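PDB 2GVK: heme peroxidase, which probably uses a bound heme to catalyse the peroxide-dependent oxidation of dyes and related organic substrates, as in other dye-decolorizing peroxidases. Local coordinates for residues A[43-53]-A[309-317]. Residues are numbered along the deposited sequence; the frame is centred on the assembly and turned at random. Where two conformers were deposited one is given.
Sequences KDVCANFSAMI and YDLLGELGE
L312 reaches across to helix 43-53 with its two methyls divided between neighbours: CD2 settles against F49, 3.5 Å from CD2 of the ring, while CD1 lies 3.9 Å from C46 SG. Its chi1 of -164° carries CG away from the backbone N, and chi2 of 59° turns the two methyls towards C46 and F49. Cutting this side chain back to an alanine is likely to open a gap between the F49 ring and the C46 sulfur and leave the ring less firmly held. Farther along, the Y309 ring presents its edge to I53, whose CD1 sits 3.5 Å from Y309 OH. At the other end the backbones themselves meet: with no side chain, G316 lies directly against the helix backbone, its CA 3.3 Å from K43 O and 4.1 Å from A47 CA. The axes of the two helical segments approach to 7.3 Å and cross at -140°. In the ferredoxin-like β-barrel fold of this family, the contact joins the C-terminal helix to a long helix of the N-terminal half that packs on strand 66-72. K43 extends past L315 O, and one water links the two, accepting a weak bond from K43 NZ and donating to that carbonyl at 2.7 Å. Behind the apolar layer, C67 and M69 back F49, and W76 supports L315. V165 of the second subunit packs on I53 and S50, whose OG hydrogen-bonds to D166 OD2 of that subunit.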
ATOM      1  N   LYS A  43       1.507 -12.666 -36.905  1.00 12.83           N
ATOM      2  CA  LYS A  43       2.135 -13.880 -36.375  1.00 13.45           C
ATOM      3  C   LYS A  43       3.283 -13.539 -35.415  1.00 13.94           C
ATOM      4  O   LYS A  43       3.487 -14.240 -34.407  1.00 14.04           O
ATOM      5  CB  LYS A  43       2.628 -14.781 -37.507  1.00 13.45           C
ATOM      6  CG  LYS A  43       1.519 -15.475 -38.244  1.00 15.15           C
ATOM      7  CD  LYS A  43       2.047 -16.493 -39.242  1.00 18.54           C
ATOM      8  CE  LYS A  43       0.897 -17.245 -39.906  1.00 23.29           C
ATOM      9  NZ  LYS A  43       1.374 -18.400 -40.749  1.00 26.61           N
ATOM     10  N   ASP A  44       3.998 -12.447 -35.687  1.00 14.46           N
ATOM     11  CA  ASP A  44       5.076 -11.956 -34.769  0.70 14.74           C
ATOM     12  C   ASP A  44       4.504 -11.632 -33.418  1.00 14.38           C
ATOM     13  O   ASP A  44       5.076 -11.964 -32.392  1.00 14.82           O
ATOM     14  CB  ASP A  44       5.769 -10.703 -35.322  0.70 15.15           C
ATOM     15  CG  ASP A  44       6.847 -10.144 -34.348  0.70 18.13           C
ATOM     16  OD1 ASP A  44       7.897 -10.821 -34.174  0.70 23.78           O
ATOM     17  OD2 ASP A  44       6.640  -9.041 -33.761  0.70 19.31           O
ATOM     18  N   VAL A  45       3.357 -10.974 -33.405  1.00 13.45           N
ATOM     19  CA  VAL A  45       2.698 -10.667 -32.130  1.00 13.10           C
ATOM     20  C   VAL A  45       2.245 -11.974 -31.434  1.00 12.85           C
ATOM     21  O   VAL A  45       2.473 -12.156 -30.245  1.00 12.65           O
ATOM     22  CB  VAL A  45       1.496  -9.709 -32.310  1.00 12.83           C
ATOM     23  CG1 VAL A  45       0.724  -9.573 -31.011  1.00 13.70           C
ATOM     24  CG2 VAL A  45       1.964  -8.356 -32.772  1.00 14.21           C
ATOM     25  N   CYS A  46       1.641 -12.893 -32.194  1.00 12.80           N
ATOM     26  CA  CYS A  46       1.236 -14.196 -31.631  1.00 12.79           C
ATOM     27  C   CYS A  46       2.425 -14.896 -30.976  1.00 12.76           C
ATOM     28  O   CYS A  46       2.318 -15.415 -29.853  1.00 12.59           O
ATOM     29  CB  CYS A  46       0.650 -15.117 -32.706  1.00 12.84           C
ATOM     30  SG  CYS A  46      -0.888 -14.585 -33.419  1.00 13.50           S
ATOM     31  N   ALA A  47       3.546 -14.931 -31.695  1.00 12.98           N
ATOM     32  CA  ALA A  47       4.735 -15.621 -31.235  1.00 13.14           C
ATOM     33  C   ALA A  47       5.318 -15.003 -29.968  1.00 13.21           C
ATOM     34  O   ALA A  47       5.891 -15.716 -29.133  1.00 13.40           O
ATOM     35  CB  ALA A  47       5.778 -15.629 -32.330  1.00 13.20           C
ATOM     36  N   ASN A  48       5.177 -13.690 -29.828  1.00 13.05           N
ATOM     37  CA  ASN A  48       5.833 -12.962 -28.764  1.00 13.23           C
ATOM     38  C   ASN A  48       4.898 -12.489 -27.658  1.00 12.81           C
ATOM     39  O   ASN A  48       5.338 -11.823 -26.694  1.00 12.42           O
ATOM     40  CB  ASN A  48       6.576 -11.781 -29.370  1.00 13.77           C
ATOM     41  CG  ASN A  48       7.776 -12.215 -30.149  1.00 17.79           C
ATOM     42  OD1 ASN A  48       8.701 -12.833 -29.594  1.00 20.75           O
ATOM     43  ND2 ASN A  48       7.760 -11.966 -31.445  1.00 18.20           N
ATOM     44  N   PHE A  49       3.637 -12.872 -27.755  1.00 12.75           N
ATOM     45  CA  PHE A  49       2.592 -12.354 -26.842  1.00 12.35           C
ATOM     46  C   PHE A  49       2.836 -12.721 -25.383  1.00 12.23           C
ATOM     47  O   PHE A  49       2.832 -11.854 -24.518  1.00 11.94           O
ATOM     48  CB  PHE A  49       1.222 -12.851 -27.277  1.00 12.17           C
ATOM     49  CG  PHE A  49       0.069 -12.133 -26.606  1.00 12.71           C
ATOM     50  CD1 PHE A  49      -0.196 -10.801 -26.878  1.00 13.41           C
ATOM     51  CD2 PHE A  49      -0.746 -12.797 -25.729  1.00 12.66           C
ATOM     52  CE1 PHE A  49      -1.282 -10.159 -26.288  1.00 13.32           C
ATOM     53  CE2 PHE A  49      -1.819 -12.165 -25.154  1.00 12.37           C
ATOM     54  CZ  PHE A  49      -2.067 -10.835 -25.419  1.00 12.01           C
ATOM     55  N   SER A  50       3.083 -14.002 -25.112  1.00 12.30           N
ATOM     56  CA  SER A  50       3.321 -14.422 -23.739  1.00 12.38           C
ATOM     57  C   SER A  50       4.646 -13.818 -23.199  1.00 12.20           C
ATOM     58  O   SER A  50       4.729 -13.489 -22.039  1.00 12.05           O
ATOM     59  CB  SER A  50       3.321 -15.954 -23.614  1.00 12.62           C
ATOM     60  OG  SER A  50       4.371 -16.519 -24.352  1.00 14.50           O
ATOM     61  N   ALA A  51       5.635 -13.617 -24.079  1.00 11.98           N
ATOM     62  CA  ALA A  51       6.885 -12.926 -23.698  1.00 12.14           C
ATOM     63  C   ALA A  51       6.631 -11.460 -23.288  1.00 12.08           C
ATOM     64  O   ALA A  51       7.244 -10.947 -22.350  1.00 11.98           O
ATOM     65  CB  ALA A  51       7.884 -12.976 -24.840  1.00 12.03           C
HETATM   66  N   MSE A  52       5.749 -10.782 -24.021  1.00 12.42           N
HETATM   67  CA  MSE A  52       5.414  -9.403 -23.703  1.00 12.41           C
HETATM   68  C   MSE A  52       4.730  -9.325 -22.330  1.00 11.94           C
HETATM   69  O   MSE A  52       4.998  -8.413 -21.545  1.00 11.87           O
HETATM   70  CB  MSE A  52       4.516  -8.813 -24.771  1.00 12.85           C
HETATM   71  CG  MSE A  52       5.210  -8.611 -26.126  1.00 14.54           C
HETATM   72 SE   MSE A  52       3.954  -8.026 -27.500  0.70 25.19          SE
HETATM   73  CE  MSE A  52       3.430  -6.293 -26.669  1.00 19.65           C
ATOM     74  N   ILE A  53       3.852 -10.295 -22.044  1.00 11.72           N
ATOM     75  CA  ILE A  53       3.203 -10.371 -20.747  1.00 11.56           C
ATOM     76  C   ILE A  53       4.221 -10.705 -19.665  1.00 11.21           C
ATOM     77  O   ILE A  53       4.212 -10.083 -18.586  1.00 11.14           O
ATOM     78  CB  ILE A  53       2.047 -11.402 -20.752  1.00 11.52           C
ATOM     79  CG1 ILE A  53       0.950 -10.937 -21.720  1.00 12.41           C
ATOM     80  CG2 ILE A  53       1.499 -11.614 -19.337  1.00 12.19           C
ATOM     81  CD1 ILE A  53      -0.086 -11.991 -22.038  1.00 13.50           C
ATOM     82  N   TYR A 309      -2.773 -20.169 -24.796  1.00 12.01           N
ATOM     83  CA  TYR A 309      -1.374 -19.749 -25.045  1.00 12.43           C
ATOM     84  C   TYR A 309      -0.662 -20.743 -25.939  1.00 12.95           C
ATOM     85  O   TYR A 309       0.112 -20.357 -26.784  1.00 13.31           O
ATOM     86  CB  TYR A 309      -0.608 -19.612 -23.731  1.00 12.33           C
ATOM     87  CG  TYR A 309      -0.896 -18.357 -22.963  1.00 12.29           C
ATOM     88  CD1 TYR A 309      -0.560 -17.105 -23.484  1.00 13.16           C
ATOM     89  CD2 TYR A 309      -1.376 -18.418 -21.659  1.00 13.42           C
ATOM     90  CE1 TYR A 309      -0.780 -15.954 -22.768  1.00 13.15           C
ATOM     91  CE2 TYR A 309      -1.607 -17.285 -20.934  1.00 13.36           C
ATOM     92  CZ  TYR A 309      -1.297 -16.043 -21.480  1.00 13.14           C
ATOM     93  OH  TYR A 309      -1.497 -14.905 -20.743  1.00 13.65           O
ATOM     94  N   ASP A 310      -0.905 -22.038 -25.720  1.00 13.07           N
ATOM     95  CA  ASP A 310      -0.272 -23.089 -26.540  1.00 13.67           C
ATOM     96  C   ASP A 310      -0.587 -22.884 -28.006  1.00 13.58           C
ATOM     97  O   ASP A 310       0.294 -22.917 -28.851  1.00 13.30           O
ATOM     98  CB  ASP A 310      -0.756 -24.485 -26.110  1.00 13.92           C
ATOM     99  CG  ASP A 310      -0.042 -24.997 -24.891  1.00 18.42           C
ATOM    100  OD1 ASP A 310       1.078 -24.487 -24.593  1.00 24.72           O
ATOM    101  OD2 ASP A 310      -0.551 -25.965 -24.254  1.00 21.61           O
ATOM    102  N   LEU A 311      -1.858 -22.712 -28.308  1.00 13.84           N
ATOM    103  CA  LEU A 311      -2.283 -22.521 -29.674  1.00 14.39           C
ATOM    104  C   LEU A 311      -1.754 -21.210 -30.242  1.00 15.07           C
ATOM    105  O   LEU A 311      -1.296 -21.156 -31.385  1.00 15.43           O
ATOM    106  CB  LEU A 311      -3.818 -22.575 -29.763  1.00 14.17           C
ATOM    107  CG  LEU A 311      -4.422 -22.310 -31.149  1.00 13.37           C
ATOM    108  CD1 LEU A 311      -3.742 -23.158 -32.227  1.00 12.12           C
ATOM    109  CD2 LEU A 311      -5.878 -22.576 -31.119  1.00 12.01           C
ATOM    110  N   LEU A 312      -1.822 -20.151 -29.447  1.00 15.52           N
ATOM    111  CA  LEU A 312      -1.282 -18.847 -29.842  1.00 15.94           C
ATOM    112  C   LEU A 312       0.190 -18.966 -30.307  1.00 16.22           C
ATOM    113  O   LEU A 312       0.570 -18.415 -31.323  1.00 16.51           O
ATOM    114  CB  LEU A 312      -1.394 -17.874 -28.691  1.00 16.10           C
ATOM    115  CG  LEU A 312      -1.235 -16.426 -29.045  1.00 17.67           C
ATOM    116  CD1 LEU A 312      -2.285 -15.981 -30.066  1.00 15.79           C
ATOM    117  CD2 LEU A 312      -1.338 -15.588 -27.804  1.00 15.42           C
ATOM    118  N   GLY A 313       0.983 -19.720 -29.564  1.00 16.36           N
ATOM    119  CA  GLY A 313       2.365 -19.967 -29.934  1.00 16.57           C
ATOM    120  C   GLY A 313       2.479 -20.660 -31.289  1.00 16.89           C
ATOM    121  O   GLY A 313       3.359 -20.328 -32.098  1.00 16.99           O
ATOM    122  N   GLU A 314       1.623 -21.657 -31.522  1.00 17.02           N
ATOM    123  CA  GLU A 314       1.617 -22.376 -32.788  1.00 17.19           C
ATOM    124  C   GLU A 314       1.247 -21.454 -33.915  1.00 17.02           C
ATOM    125  O   GLU A 314       1.775 -21.566 -34.996  1.00 17.05           O
ATOM    126  CB  GLU A 314       0.630 -23.526 -32.755  1.00 17.46           C
ATOM    127  CG  GLU A 314       1.032 -24.657 -31.899  1.00 20.80           C
ATOM    128  CD  GLU A 314       0.027 -25.794 -31.959  1.00 28.09           C
ATOM    129  OE1 GLU A 314      -0.926 -25.712 -32.790  1.00 31.47           O
ATOM    130  OE2 GLU A 314       0.206 -26.792 -31.211  1.00 31.92           O
ATOM    131  N   LEU A 315       0.276 -20.582 -33.666  1.00 17.06           N
ATOM    132  CA  LEU A 315      -0.150 -19.616 -34.665  1.00 17.08           C
ATOM    133  C   LEU A 315       1.013 -18.719 -35.103  1.00 17.36           C
ATOM    134  O   LEU A 315       1.101 -18.326 -36.276  1.00 17.39           O
ATOM    135  CB  LEU A 315      -1.297 -18.749 -34.126  1.00 17.08           C
ATOM    136  CG  LEU A 315      -2.588 -19.487 -33.760  1.00 18.06           C
ATOM    137  CD1 LEU A 315      -3.592 -18.490 -33.159  1.00 17.43           C
ATOM    138  CD2 LEU A 315      -3.185 -20.220 -34.947  1.00 18.27           C
ATOM    139  N   GLY A 316       1.930 -18.449 -34.191  1.00 17.48           N
ATOM    140  CA  GLY A 316       3.020 -17.524 -34.477  1.00 17.89           C
ATOM    141  C   GLY A 316       4.222 -18.143 -35.184  1.00 18.31           C
ATOM    142  O   GLY A 316       5.123 -17.441 -35.597  1.00 17.87           O
ATOM    143  N   GLU A 317       4.230 -19.464 -35.312  1.00 19.16           N
ATOM    144  CA  GLU A 317       5.380 -20.170 -35.884  1.00 20.05           C
ATOM    145  C   GLU A 317       5.656 -19.778 -37.357  1.00 20.54           C
ATOM    146  O   GLU A 317       4.733 -19.719 -38.180  1.00 21.15           O
ATOM    147  CB  GLU A 317       5.177 -21.668 -35.775  1.00 20.17           C
ATOM    148  CG  GLU A 317       5.195 -22.168 -34.358  1.00 22.54           C
ATOM    149  CD  GLU A 317       4.988 -23.676 -34.263  1.00 27.22           C
ATOM    150  OE1 GLU A 317       5.139 -24.373 -35.304  1.00 31.11           O
ATOM    151  OE2 GLU A 317       4.687 -24.167 -33.150  1.00 29.30           O
TER
HETATM  152  O   HOH W   1       0.317 -19.919 -38.274  1.00 38.13           O